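Local coordinates for alpha-glucosidase ([Eubacterium] rectale, PDB 6PNR), which probably hydrolyses sulfoquinovosides, the sulfonated glycosides related to sulfolipids, as a family 31 glycosidase, and is bound here to an aza-sugar inhibitor, at residues Pro232-Asp236 and Trp237-Gly241; Arg279-Phe283 and Gly284-Gln288; Glu393-Thr397 and Asp398-Leu402; Ser471-Cys474 and Gly475-Ala479; Tyr494-Phe498 and Asp499-Thr503. All coordinates share one frame; numbering follows the deposited sequence.

Contact 1 (Pro232-Asp236 and Trp237-Gly241); sequences PKLPD and WVYNG
Y239 reaches back to L234 and P235 from within a short 3-10 turn, and its side chain can be read atom by atom from the root outward. CB rests 3.8 Å from D236 O. Swung to the side opposite the carbonyl carbon (chi1 -55°), CG directs the ring back along the preceding residues. CD2 comes within 3.4 Å of D236 O, which sits at the ring edge, and CE2 follows at 3.9 Å from P235 O. At the tip, OH lies 4.0 Å from L234 CB, the two side chains crossing at about a right angle, and is hydrogen-bonded to water 1. That water donates to L234 O, joining the phenol to the backbone five residues earlier. V238 CG2 sits over the centre of one ring face. A phenylalanine in place of Y239 would keep this ring but is likely to leave water 1 without its phenolic partner and so weaken the link to L234 O. The turn itself is fixed by two backbone bonds of 3-10 spacing, V238 N to P235 O (3.2 Å) and Y239 N to D236 O (3.3 Å). P235 also carries the indole of W237, with its CB over one face and 3.3 Å from NE1, whose hydrogen bond goes to D435 O. Together these residues lead from helix 217-228 into strand 242-245 of the family 31 TIM barrel: Y239 packs on Y551, K559 and V562 of helix 538-568, while L234, P235 and W237 meet V437 of strand 437-439.

Contact 2 (Arg279-Phe283 and Gly284-Gln288); sequences RVTSF and GKRLQ. With 9VH ([(3~{S},4~{R},5~{R})-4,5-bis(oxidanyl)piperidin-3-yl]methanesulfonic acid), chain C.
R279 and R286 pair across a tight beta hairpin, strands 278-280 and 285-287, as hydrogen-bonded antiparallel neighbours, with both side chains on the same face of the sheet but serving different ends. R279 turns toward Q288, the guanidinium and amide planes 33° apart; its NH2 donates to a lone pair of Q288 OE1 in the carbonyl plane, at 2.9 Å. D326 accepts from both R279 NH2 and Q288 NE2, which ties the two ends together. R286 crosses the side chain of F283 at about a right angle, with the guanidinium and phenyl planes 63° apart and CD 3.8 Å from F283 CD2. The bend at chi3 (60°) brings the guanidinium edge to the sulfonate of the inhibitor 9VH. R286 NH2 bonds to 9VH O2 at 2.9 Å and NE to 9VH O1 at 3.2 Å, while L287 N adds a weak bond to O3. The hairpin thus supplies a cationic side chain and a backbone N-H to the anionic group that distinguishes this ligand from an ordinary aza-sugar. R286 NH1 is engaged elsewhere, with F352 O and water 3. That water also meets T281 OG1, which accepts from F283 N at 3.0 Å to form an ST turn.

Contact 3 (Glu393-Thr397 and Asp398-Leu402); sequences EYLPT and DDICL
L395, P396, I400 and L402 gather their apolar ends inside the long loop that leaves barrel strand 386-389 and leads to helix 408-429 of the family 31 TIM barrel. The chain doubles back at T397-D399, and the conformations of the side chains decide what meets. I400 holds CG1 anti to its backbone N (chi1 -167°) and continues nearly extended, which sends CD1 across the proline ring at about a right angle, 3.7 Å from P396 CG. Its other branch, CG2, lies between backbone N and carbonyl carbon and rests 3.4 Å from P396 O. L395 also has CG anti to N (chi1 -174°), and its two methyls diverge: CD1 approaches I400 CD1 at 3.9 Å, while CD2 meets L402 CD1 tip to tip at 4.1 Å. Cut back to alanine, I400 would lose CD1, which is likely to leave a gap beside P396 CG and take from L395 CD1 the methyl it packs on. P396 O and D398 N are both buried here with no polar partner in the model. P408 touches I400, W415 touches L402, and M40 touches P396, so the loop lies between helix 408-429 and strand 29-41 of the N-terminal sheet. The polar part lies at the bend. The carboxylate of D398 is hydrogen-bonded through OD1 to the Y348 hydroxyl, and D398 OD1 also takes a weak bond from the following amide, D399 N, at 2.6 Å.

Contact 4 (Ser471-Cys474 and Gly475-Ala479); sequences SVIC and GALSA
C474 O is approached by two groups of one residue: S478 N donates to it at 3.0 Å, nearly straight at 171°, and S478 OG lies 2.9 Å away. This doubling belongs to the middle of alpha helix 469-481, within the family 31 TIM-barrel domain, where each carbonyl takes the amide four residues on. The serine torsion makes it possible: with OG between the backbone N and the carbonyl carbon (chi1 57°), the hydroxyl folds back toward the preceding turn. The same S478 OG is hydrogen-bonded to Q120 N, outside the helix. The regular spacing is kept by G475 N to S471 O (3.0 Å), A476 N to V472 O and L477 N to I473 O (both 2.9 Å). On the side of I473 and L477, both side chains pack against Y593 of strand 593-595, bringing the helix up to the C-terminal domain, while V472 meets W510 and M513 of helix 504-514. Between the two large residues, I473 CG2 and L477 CD1 are 4.4 Å apart. Closer in, L477 CG leans on the backbone of the previous turn, 3.5 Å from I473 O.

Contact 5 (Tyr494-Phe498 and Asp499-Thr503); sequences YTSLF and DNTRT. With 9VH ([(3~{S},4~{R},5~{R})-4,5-bis(oxidanyl)piperidin-3-yl]methanesulfonic acid), chain C; SO4 (sulfate ion), chain E.
The chain reverses at L497-N500 in a type I' beta turn, F498 and D499 both having positive phi, and N500 N closes it on L497 O at 3.0 Å. Just outside the turn, the side chain of S496 bridges the two arms: its OG, anti to the backbone N (chi1 174°), donates to N500 O at 2.6 Å and passes T501 CG2 at 3.5 Å. N531 ND2 is hydrogen-bonded to the same hydroxyl, so OG is gripped by two partners. The amide of N500 reaches D462 OD2 through ND2, which also donates to water 4 (3.0 Å), and this water in turn donates to T495 O at 2.9 Å, so that a single water spans the two arms beside the direct bond made by S496. The segment is one of the loops of the family 31 TIM barrel, joining strand 490-491 to helix 504-514, where T503 takes the N-cap position, and it carries a pocket residue at its start. Y494 lays one ring face against the inhibitor 9VH, C5 lying above the plane and offset toward the rim, and CE1 is 3.3 Å from 9VH O5. H523, itself bonded to the inhibitor, meets the same ring edge-to-face. At the turn's tip F498 N donates to O1 of a sulfate, probably from the crystallisation liquor, at 2.9 Å and almost straight (171°); R527 NH1 binds this ion too.

Along the chain the five contacts follow in series, none nested in or crossing another. Contact 1 comes first, forming the turn that leads into barrel strand 242-245 and tying it to helix 538-568 and strand 437-439. Contact 2 closes the hairpin 278-280/285-287, and contact 3 folds the loop between strand 386-389 and helix 408-429 against strand 29-41. Contact 4 lies within helix 469-481, which it joins to strand 593-595, and contact 5 reverses the loop that ends at helix 504-514. Contacts 2 and 5 alone touch each other: F283 CE2 lies 3.6 Å from Y494 OH, and both contacts reach the inhibitor. Contact 3 comes within about 6 Å of contact 2 between nearest atoms.

Contact 1 (Pro232-Asp236 and Trp237-Gly241)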
# COMPACT_ATOMS: atom_id res chain seq x y z
N PRO A 232 -27.22 -29.90 3.97
CA PRO A 232 -28.51 -30.56 3.72
C PRO A 232 -29.12 -30.04 2.44
O PRO A 232 -28.70 -29.03 1.88
CB PRO A 232 -29.37 -30.19 4.93
CG PRO A 232 -28.48 -29.41 5.85
CD PRO A 232 -27.31 -28.93 5.07
N LYS A 233 -30.16 -30.73 1.97
CA LYS A 233 -31.00 -30.18 0.92
C LYS A 233 -31.69 -28.91 1.43
O LYS A 233 -31.94 -28.75 2.62
CB LYS A 233 -32.03 -31.21 0.47
CG LYS A 233 -31.39 -32.48 -0.08
CD LYS A 233 -32.41 -33.42 -0.73
CE LYS A 233 -33.45 -33.91 0.26
NZ LYS A 233 -34.51 -34.74 -0.43
N LEU A 234 -31.96 -28.00 0.50
CA LEU A 234 -32.72 -26.81 0.84
C LEU A 234 -34.20 -27.17 1.04
O LEU A 234 -34.72 -28.07 0.39
CB LEU A 234 -32.60 -25.75 -0.26
CG LEU A 234 -31.24 -25.09 -0.44
CD1 LEU A 234 -31.25 -24.26 -1.71
CD2 LEU A 234 -30.90 -24.21 0.77
N PRO A 235 -34.90 -26.45 1.92
CA PRO A 235 -36.34 -26.71 2.10
C PRO A 235 -37.10 -26.56 0.79
O PRO A 235 -36.79 -25.68 -0.02
CB PRO A 235 -36.77 -25.64 3.12
CG PRO A 235 -35.51 -25.25 3.84
CD PRO A 235 -34.41 -25.38 2.82
N ASP A 236 -38.11 -27.42 0.59
CA ASP A 236 -38.88 -27.37 -0.65
C ASP A 236 -39.50 -25.99 -0.89
O ASP A 236 -39.69 -25.60 -2.04
CB ASP A 236 -39.98 -28.43 -0.66
CG ASP A 236 -39.56 -29.71 -1.36
OD1 ASP A 236 -38.52 -29.70 -2.06
OD2 ASP A 236 -40.26 -30.73 -1.20
N TRP A 237 -39.84 -25.26 0.17
CA TRP A 237 -40.56 -24.01 -0.05
C TRP A 237 -39.71 -22.92 -0.71
O TRP A 237 -40.28 -21.97 -1.25
CB TRP A 237 -41.15 -23.46 1.26
CG TRP A 237 -40.18 -23.25 2.40
CD1 TRP A 237 -39.96 -24.11 3.44
CD2 TRP A 237 -39.31 -22.13 2.62
NE1 TRP A 237 -39.03 -23.58 4.30
CE2 TRP A 237 -38.61 -22.37 3.81
CE3 TRP A 237 -39.07 -20.94 1.92
CZ2 TRP A 237 -37.67 -21.48 4.33
CZ3 TRP A 237 -38.13 -20.05 2.44
CH2 TRP A 237 -37.45 -20.32 3.63
N VAL A 238 -38.37 -23.04 -0.71
CA VAL A 238 -37.59 -21.97 -1.34
C VAL A 238 -37.89 -21.90 -2.84
O VAL A 238 -37.82 -20.82 -3.44
CB VAL A 238 -36.06 -22.11 -1.10
CG1 VAL A 238 -35.73 -22.34 0.36
CG2 VAL A 238 -35.43 -23.16 -2.01
N TYR A 239 -38.27 -23.02 -3.45
CA TYR A 239 -38.50 -23.05 -4.88
C TYR A 239 -39.85 -22.47 -5.28
O TYR A 239 -40.15 -22.43 -6.48
CB TYR A 239 -38.40 -24.50 -5.41
CG TYR A 239 -37.07 -25.14 -5.06
CD1 TYR A 239 -35.91 -24.83 -5.77
CD2 TYR A 239 -36.96 -26.01 -3.98
CE1 TYR A 239 -34.68 -25.39 -5.42
CE2 TYR A 239 -35.74 -26.58 -3.63
CZ TYR A 239 -34.61 -26.28 -4.35
OH TYR A 239 -33.42 -26.86 -3.99
N ASN A 240 -40.68 -22.05 -4.32
CA ASN A 240 -41.94 -21.39 -4.63
C ASN A 240 -41.77 -20.02 -5.27
O ASN A 240 -42.76 -19.45 -5.73
CB ASN A 240 -42.80 -21.24 -3.36
CG ASN A 240 -43.28 -22.57 -2.80
OD1 ASN A 240 -43.34 -23.56 -3.52
ND2 ASN A 240 -43.64 -22.59 -1.51
N GLY A 241 -40.56 -19.46 -5.30
CA GLY A 241 -40.41 -18.12 -5.84
C GLY A 241 -39.43 -17.23 -5.10
O GLY A 241 -38.43 -17.70 -4.53
O HOH W 1 -33.61 -28.82 -2.04

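Contact 2 (Arg279-Phe283 and Gly284-Gln288)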
# COMPACT_ATOMS: atom_id res chain seq x y z
N ARG A 279 -31.85 0.93 13.25
CA ARG A 279 -30.93 1.92 13.80
C ARG A 279 -30.34 2.68 12.63
O ARG A 279 -29.72 2.06 11.76
CB ARG A 279 -29.83 1.26 14.65
CG ARG A 279 -28.71 2.23 15.10
CD ARG A 279 -27.62 1.53 15.91
NE ARG A 279 -28.15 0.97 17.16
CZ ARG A 279 -28.24 1.65 18.30
NH1 ARG A 279 -27.81 2.91 18.36
NH2 ARG A 279 -28.75 1.07 19.39
N VAL A 280 -30.53 3.99 12.58
CA VAL A 280 -30.05 4.82 11.48
C VAL A 280 -28.72 5.45 11.87
O VAL A 280 -28.60 6.05 12.95
CB VAL A 280 -31.08 5.91 11.10
CG1 VAL A 280 -30.50 6.86 10.04
CG2 VAL A 280 -32.35 5.27 10.57
N THR A 281 -27.70 5.29 11.02
CA THR A 281 -26.39 5.88 11.24
C THR A 281 -25.98 6.63 9.98
O THR A 281 -26.70 6.64 8.98
CB THR A 281 -25.32 4.84 11.60
OG1 THR A 281 -24.95 4.12 10.41
CG2 THR A 281 -25.80 3.86 12.68
N SER A 282 -24.79 7.24 10.02
CA SER A 282 -24.29 7.88 8.81
C SER A 282 -24.04 6.87 7.68
O SER A 282 -24.03 7.28 6.51
CB SER A 282 -23.01 8.66 9.11
OG SER A 282 -21.94 7.79 9.42
N PHE A 283 -23.86 5.58 7.99
CA PHE A 283 -23.72 4.57 6.94
C PHE A 283 -25.04 4.36 6.19
O PHE A 283 -25.04 4.20 4.96
CB PHE A 283 -23.21 3.25 7.55
CG PHE A 283 -23.02 2.11 6.55
CD1 PHE A 283 -22.01 2.17 5.60
CD2 PHE A 283 -23.79 0.96 6.63
CE1 PHE A 283 -21.82 1.11 4.72
CE2 PHE A 283 -23.61 -0.10 5.75
CZ PHE A 283 -22.62 -0.03 4.79
N GLY A 284 -26.15 4.38 6.91
CA GLY A 284 -27.48 4.27 6.32
C GLY A 284 -28.46 3.66 7.31
O GLY A 284 -28.29 3.82 8.52
N LYS A 285 -29.46 2.96 6.78
CA LYS A 285 -30.49 2.35 7.62
C LYS A 285 -30.00 0.97 8.05
O LYS A 285 -29.97 0.02 7.26
CB LYS A 285 -31.82 2.29 6.87
CG LYS A 285 -33.02 1.92 7.75
CD LYS A 285 -34.32 1.94 6.96
CE LYS A 285 -34.77 3.37 6.60
NZ LYS A 285 -35.49 3.41 5.28
N ARG A 286 -29.57 0.86 9.31
CA ARG A 286 -29.11 -0.41 9.84
C ARG A 286 -30.17 -0.97 10.79
O ARG A 286 -31.34 -0.58 10.74
CB ARG A 286 -27.73 -0.22 10.49
CG ARG A 286 -26.75 0.56 9.59
CD ARG A 286 -25.32 0.54 10.12
NE ARG A 286 -24.80 -0.81 10.22
CZ ARG A 286 -23.56 -1.12 10.57
NH1 ARG A 286 -22.69 -0.17 10.86
NH2 ARG A 286 -23.19 -2.40 10.62
N LEU A 287 -29.75 -1.90 11.65
CA LEU A 287 -30.64 -2.71 12.46
C LEU A 287 -30.33 -2.54 13.94
O LEU A 287 -29.19 -2.22 14.31
CB LEU A 287 -30.50 -4.20 12.11
CG LEU A 287 -30.70 -4.57 10.65
CD1 LEU A 287 -30.48 -6.08 10.43
CD2 LEU A 287 -32.10 -4.13 10.27
N GLN A 288 -31.32 -2.82 14.77
CA GLN A 288 -31.13 -2.85 16.22
C GLN A 288 -30.72 -4.27 16.62
O GLN A 288 -31.48 -5.22 16.43
CB GLN A 288 -32.41 -2.41 16.94
CG GLN A 288 -32.42 -2.56 18.46
CD GLN A 288 -31.41 -1.68 19.18
OE1 GLN A 288 -30.68 -0.90 18.58
NE2 GLN A 288 -31.38 -1.81 20.50
O1 9VH C . -26.88 -2.74 8.79
S1 9VH C . -26.75 -3.93 9.62
O2 9VH C . -25.36 -4.16 9.94
O3 9VH C . -27.63 -3.88 10.75
C1 9VH C . -27.29 -5.26 8.58
C2 9VH C . -26.41 -5.51 7.35
C3 9VH C . -25.14 -6.20 7.82
N1 9VH C . -24.28 -6.80 6.80
C4 9VH C . -25.02 -7.67 5.89
C5 9VH C . -26.17 -6.90 5.26
O4 9VH C . -26.87 -7.78 4.38
C6 9VH C . -27.13 -6.40 6.34
O5 9VH C . -28.21 -5.69 5.75
O HOH W 2 -27.83 -2.10 16.54
O HOH W 3 -22.72 2.65 11.12

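Contact 3 (Glu393-Thr397 and Asp398-Leu402)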
# COMPACT_ATOMS: atom_id res chain seq x y z
N GLU A 393 -16.77 -11.77 11.54
CA GLU A 393 -15.42 -11.37 11.12
C GLU A 393 -14.74 -10.39 12.06
O GLU A 393 -13.59 -10.02 11.81
CB GLU A 393 -15.45 -10.73 9.72
CG GLU A 393 -16.34 -11.40 8.69
CD GLU A 393 -17.78 -10.90 8.75
OE1 GLU A 393 -18.13 -10.21 9.73
OE2 GLU A 393 -18.56 -11.19 7.81
N TYR A 394 -15.42 -9.93 13.11
CA TYR A 394 -15.00 -8.72 13.81
C TYR A 394 -14.28 -9.00 15.13
O TYR A 394 -14.25 -8.12 15.99
CB TYR A 394 -16.20 -7.82 14.12
CG TYR A 394 -16.65 -6.88 13.02
CD1 TYR A 394 -17.09 -7.36 11.81
CD2 TYR A 394 -16.70 -5.51 13.24
CE1 TYR A 394 -17.54 -6.51 10.82
CE2 TYR A 394 -17.16 -4.64 12.26
CZ TYR A 394 -17.57 -5.15 11.05
OH TYR A 394 -18.02 -4.32 10.05
N LEU A 395 -13.75 -10.20 15.34
CA LEU A 395 -13.12 -10.44 16.64
C LEU A 395 -11.80 -9.68 16.70
O LEU A 395 -10.91 -9.92 15.87
CB LEU A 395 -12.89 -11.92 16.91
CG LEU A 395 -12.36 -12.23 18.33
CD1 LEU A 395 -13.49 -12.21 19.34
CD2 LEU A 395 -11.64 -13.57 18.37
N PRO A 396 -11.62 -8.78 17.66
CA PRO A 396 -10.36 -8.04 17.75
C PRO A 396 -9.25 -8.93 18.29
O PRO A 396 -9.47 -10.04 18.77
CB PRO A 396 -10.68 -6.88 18.71
CG PRO A 396 -11.82 -7.38 19.52
CD PRO A 396 -12.59 -8.37 18.69
N THR A 397 -8.02 -8.42 18.20
CA THR A 397 -6.85 -9.15 18.66
C THR A 397 -6.06 -8.40 19.72
O THR A 397 -5.08 -8.94 20.23
CB THR A 397 -5.91 -9.46 17.49
OG1 THR A 397 -5.40 -8.23 16.96
CG2 THR A 397 -6.63 -10.24 16.40
N ASP A 398 -6.45 -7.18 20.06
CA ASP A 398 -5.55 -6.30 20.79
C ASP A 398 -5.59 -6.59 22.29
O ASP A 398 -4.54 -6.72 22.93
CB ASP A 398 -5.86 -4.83 20.50
CG ASP A 398 -7.33 -4.46 20.74
OD1 ASP A 398 -8.12 -5.33 21.17
OD2 ASP A 398 -7.70 -3.29 20.49
N ASP A 399 -6.78 -6.70 22.86
CA ASP A 399 -6.92 -6.68 24.31
C ASP A 399 -8.20 -7.42 24.67
O ASP A 399 -9.17 -6.87 25.21
CB ASP A 399 -6.92 -5.24 24.82
CG ASP A 399 -6.97 -5.16 26.33
OD1 ASP A 399 -6.95 -6.22 26.99
OD2 ASP A 399 -7.04 -4.02 26.85
N ILE A 400 -8.23 -8.72 24.39
CA ILE A 400 -9.45 -9.50 24.55
C ILE A 400 -9.10 -10.88 25.07
O ILE A 400 -8.03 -11.43 24.78
CB ILE A 400 -10.24 -9.55 23.23
CG1 ILE A 400 -11.66 -10.08 23.45
CG2 ILE A 400 -9.49 -10.36 22.19
CD1 ILE A 400 -12.61 -9.76 22.30
N CYS A 401 -10.01 -11.43 25.88
CA CYS A 401 -9.82 -12.72 26.55
C CYS A 401 -11.02 -13.60 26.25
O CYS A 401 -12.17 -13.17 26.38
CB CYS A 401 -9.66 -12.54 28.07
SG CYS A 401 -8.23 -11.53 28.58
N LEU A 402 -10.75 -14.83 25.84
CA LEU A 402 -11.78 -15.82 25.53
C LEU A 402 -11.75 -16.95 26.54
O LEU A 402 -10.68 -17.35 27.03
CB LEU A 402 -11.57 -16.37 24.12
CG LEU A 402 -11.52 -15.16 23.19
CD1 LEU A 402 -10.91 -15.52 21.88
CD2 LEU A 402 -12.92 -14.58 23.00

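Contact 4 (Ser471-Cys474 and Gly475-Ala479)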
# COMPACT_ATOMS: atom_id res chain seq x y z
N SER A 471 -18.28 -10.21 -9.34
CA SER A 471 -17.51 -10.83 -8.26
C SER A 471 -18.31 -11.92 -7.57
O SER A 471 -17.72 -12.81 -6.94
CB SER A 471 -17.03 -9.77 -7.25
OG SER A 471 -18.12 -9.15 -6.57
N VAL A 472 -19.64 -11.88 -7.70
CA VAL A 472 -20.50 -12.95 -7.21
C VAL A 472 -20.16 -14.28 -7.88
O VAL A 472 -20.17 -15.34 -7.23
CB VAL A 472 -21.97 -12.57 -7.44
CG1 VAL A 472 -22.89 -13.78 -7.16
CG2 VAL A 472 -22.34 -11.32 -6.62
N ILE A 473 -19.88 -14.26 -9.18
CA ILE A 473 -19.62 -15.51 -9.90
C ILE A 473 -18.31 -16.11 -9.42
O ILE A 473 -18.21 -17.33 -9.19
CB ILE A 473 -19.59 -15.28 -11.42
CG1 ILE A 473 -20.87 -14.63 -11.90
CG2 ILE A 473 -19.35 -16.61 -12.14
CD1 ILE A 473 -20.67 -13.80 -13.12
N CYS A 474 -17.28 -15.28 -9.31
CA CYS A 474 -15.99 -15.72 -8.77
C CYS A 474 -16.15 -16.32 -7.38
O CYS A 474 -15.58 -17.38 -7.06
CB CYS A 474 -15.03 -14.53 -8.76
SG CYS A 474 -13.29 -14.97 -8.47
N GLY A 475 -16.93 -15.65 -6.52
CA GLY A 475 -17.17 -16.18 -5.19
C GLY A 475 -17.88 -17.52 -5.21
O GLY A 475 -17.60 -18.38 -4.38
N ALA A 476 -18.81 -17.70 -6.15
CA ALA A 476 -19.53 -18.96 -6.25
C ALA A 476 -18.60 -20.08 -6.68
O ALA A 476 -18.61 -21.17 -6.10
CB ALA A 476 -20.69 -18.81 -7.24
N LEU A 477 -17.77 -19.83 -7.69
CA LEU A 477 -16.85 -20.85 -8.18
C LEU A 477 -15.84 -21.24 -7.10
O LEU A 477 -15.63 -22.43 -6.82
CB LEU A 477 -16.14 -20.36 -9.44
CG LEU A 477 -17.02 -20.21 -10.69
CD1 LEU A 477 -16.20 -19.62 -11.83
CD2 LEU A 477 -17.61 -21.58 -11.10
N SER A 478 -15.21 -20.25 -6.46
CA SER A 478 -14.18 -20.56 -5.46
C SER A 478 -14.79 -21.27 -4.24
O SER A 478 -14.23 -22.26 -3.75
CB SER A 478 -13.46 -19.28 -5.03
OG SER A 478 -14.39 -18.33 -4.55
N ALA A 479 -15.92 -20.77 -3.73
CA ALA A 479 -16.55 -21.42 -2.58
C ALA A 479 -16.90 -22.87 -2.90
O ALA A 479 -16.73 -23.76 -2.05
CB ALA A 479 -17.82 -20.67 -2.15

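Contact 5 (Tyr494-Phe498 and Asp499-Thr503)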
# COMPACT_ATOMS: atom_id res chain seq x y z
N TYR A 494 -25.58 -4.49 -2.42
CA TYR A 494 -25.89 -3.95 -1.11
C TYR A 494 -25.36 -2.53 -0.93
O TYR A 494 -26.13 -1.63 -0.59
CB TYR A 494 -25.35 -4.84 0.01
CG TYR A 494 -25.58 -4.24 1.39
CD1 TYR A 494 -26.82 -4.34 2.02
CD2 TYR A 494 -24.55 -3.57 2.06
CE1 TYR A 494 -27.04 -3.78 3.27
CE2 TYR A 494 -24.75 -3.02 3.33
CZ TYR A 494 -26.01 -3.12 3.92
OH TYR A 494 -26.22 -2.56 5.16
N THR A 495 -24.06 -2.31 -1.14
CA THR A 495 -23.38 -1.13 -0.59
C THR A 495 -23.54 0.09 -1.50
O THR A 495 -23.05 0.09 -2.63
CB THR A 495 -21.89 -1.40 -0.38
OG1 THR A 495 -21.71 -2.65 0.31
CG2 THR A 495 -21.25 -0.25 0.45
N SER A 496 -24.19 1.13 -1.00
CA SER A 496 -24.28 2.41 -1.69
C SER A 496 -23.55 3.45 -0.85
O SER A 496 -23.95 3.73 0.28
CB SER A 496 -25.74 2.82 -1.93
OG SER A 496 -25.81 4.14 -2.48
N LEU A 497 -22.47 3.99 -1.41
CA LEU A 497 -21.66 5.03 -0.81
C LEU A 497 -21.04 5.87 -1.92
O LEU A 497 -20.90 5.42 -3.05
CB LEU A 497 -20.54 4.44 0.07
CG LEU A 497 -20.87 3.58 1.29
CD1 LEU A 497 -19.59 3.00 1.87
CD2 LEU A 497 -21.59 4.41 2.32
N PHE A 498 -20.65 7.10 -1.58
CA PHE A 498 -19.76 7.93 -2.41
C PHE A 498 -20.28 8.08 -3.85
O PHE A 498 -19.55 7.86 -4.82
CB PHE A 498 -18.34 7.34 -2.40
CG PHE A 498 -17.78 7.14 -1.00
CD1 PHE A 498 -17.77 8.17 -0.09
CD2 PHE A 498 -17.29 5.90 -0.62
CE1 PHE A 498 -17.27 8.00 1.19
CE2 PHE A 498 -16.79 5.71 0.67
CZ PHE A 498 -16.78 6.76 1.57
N ASP A 499 -21.56 8.42 -3.97
CA ASP A 499 -22.24 8.67 -5.25
C ASP A 499 -22.48 7.40 -6.06
O ASP A 499 -22.75 7.47 -7.27
CB ASP A 499 -21.47 9.67 -6.11
CG ASP A 499 -21.24 10.99 -5.39
OD1 ASP A 499 -22.21 11.49 -4.77
OD2 ASP A 499 -20.10 11.49 -5.42
N ASN A 500 -22.43 6.24 -5.44
CA ASN A 500 -22.71 4.98 -6.13
C ASN A 500 -24.07 4.47 -5.68
O ASN A 500 -24.21 4.01 -4.55
CB ASN A 500 -21.60 3.98 -5.83
CG ASN A 500 -21.65 2.76 -6.72
OD1 ASN A 500 -22.09 2.83 -7.86
ND2 ASN A 500 -21.19 1.63 -6.19
N THR A 501 -25.07 4.55 -6.56
CA THR A 501 -26.42 4.12 -6.23
C THR A 501 -26.91 3.12 -7.25
O THR A 501 -26.51 3.16 -8.42
CB THR A 501 -27.43 5.31 -6.14
OG1 THR A 501 -27.42 6.05 -7.37
CG2 THR A 501 -27.09 6.25 -4.97
N ARG A 502 -27.77 2.21 -6.79
CA ARG A 502 -28.27 1.12 -7.62
C ARG A 502 -29.18 1.64 -8.72
O ARG A 502 -30.04 2.49 -8.47
CB ARG A 502 -29.03 0.11 -6.75
CG ARG A 502 -29.59 -1.08 -7.51
CD ARG A 502 -30.58 -1.86 -6.62
NE ARG A 502 -29.91 -2.42 -5.44
CZ ARG A 502 -30.51 -2.57 -4.25
NH1 ARG A 502 -31.76 -2.16 -4.08
NH2 ARG A 502 -29.86 -3.10 -3.23
N THR A 503 -29.01 1.10 -9.93
CA THR A 503 -29.88 1.41 -11.06
C THR A 503 -30.81 0.25 -11.38
O THR A 503 -30.57 -0.90 -10.97
CB THR A 503 -29.07 1.74 -12.32
OG1 THR A 503 -28.41 0.56 -12.75
CG2 THR A 503 -28.05 2.88 -12.06
O1 9VH C . -26.88 -2.74 8.79
S1 9VH C . -26.75 -3.93 9.62
O2 9VH C . -25.36 -4.16 9.94
O3 9VH C . -27.63 -3.88 10.75
C1 9VH C . -27.29 -5.26 8.58
C2 9VH C . -26.41 -5.51 7.35
C3 9VH C . -25.14 -6.20 7.82
N1 9VH C . -24.28 -6.80 6.80
C4 9VH C . -25.02 -7.67 5.89
C5 9VH C . -26.17 -6.90 5.26
O4 9VH C . -26.87 -7.78 4.38
C6 9VH C . -27.13 -6.40 6.34
O5 9VH C . -28.21 -5.69 5.75
S SO4 E . -21.72 9.90 0.67
O1 SO4 E . -21.49 8.47 0.87
O2 SO4 E . -20.75 10.64 1.48
O3 SO4 E . -21.54 10.20 -0.76
O4 SO4 E . -23.08 10.26 1.04
O HOH W 4 -20.51 1.28 -3.32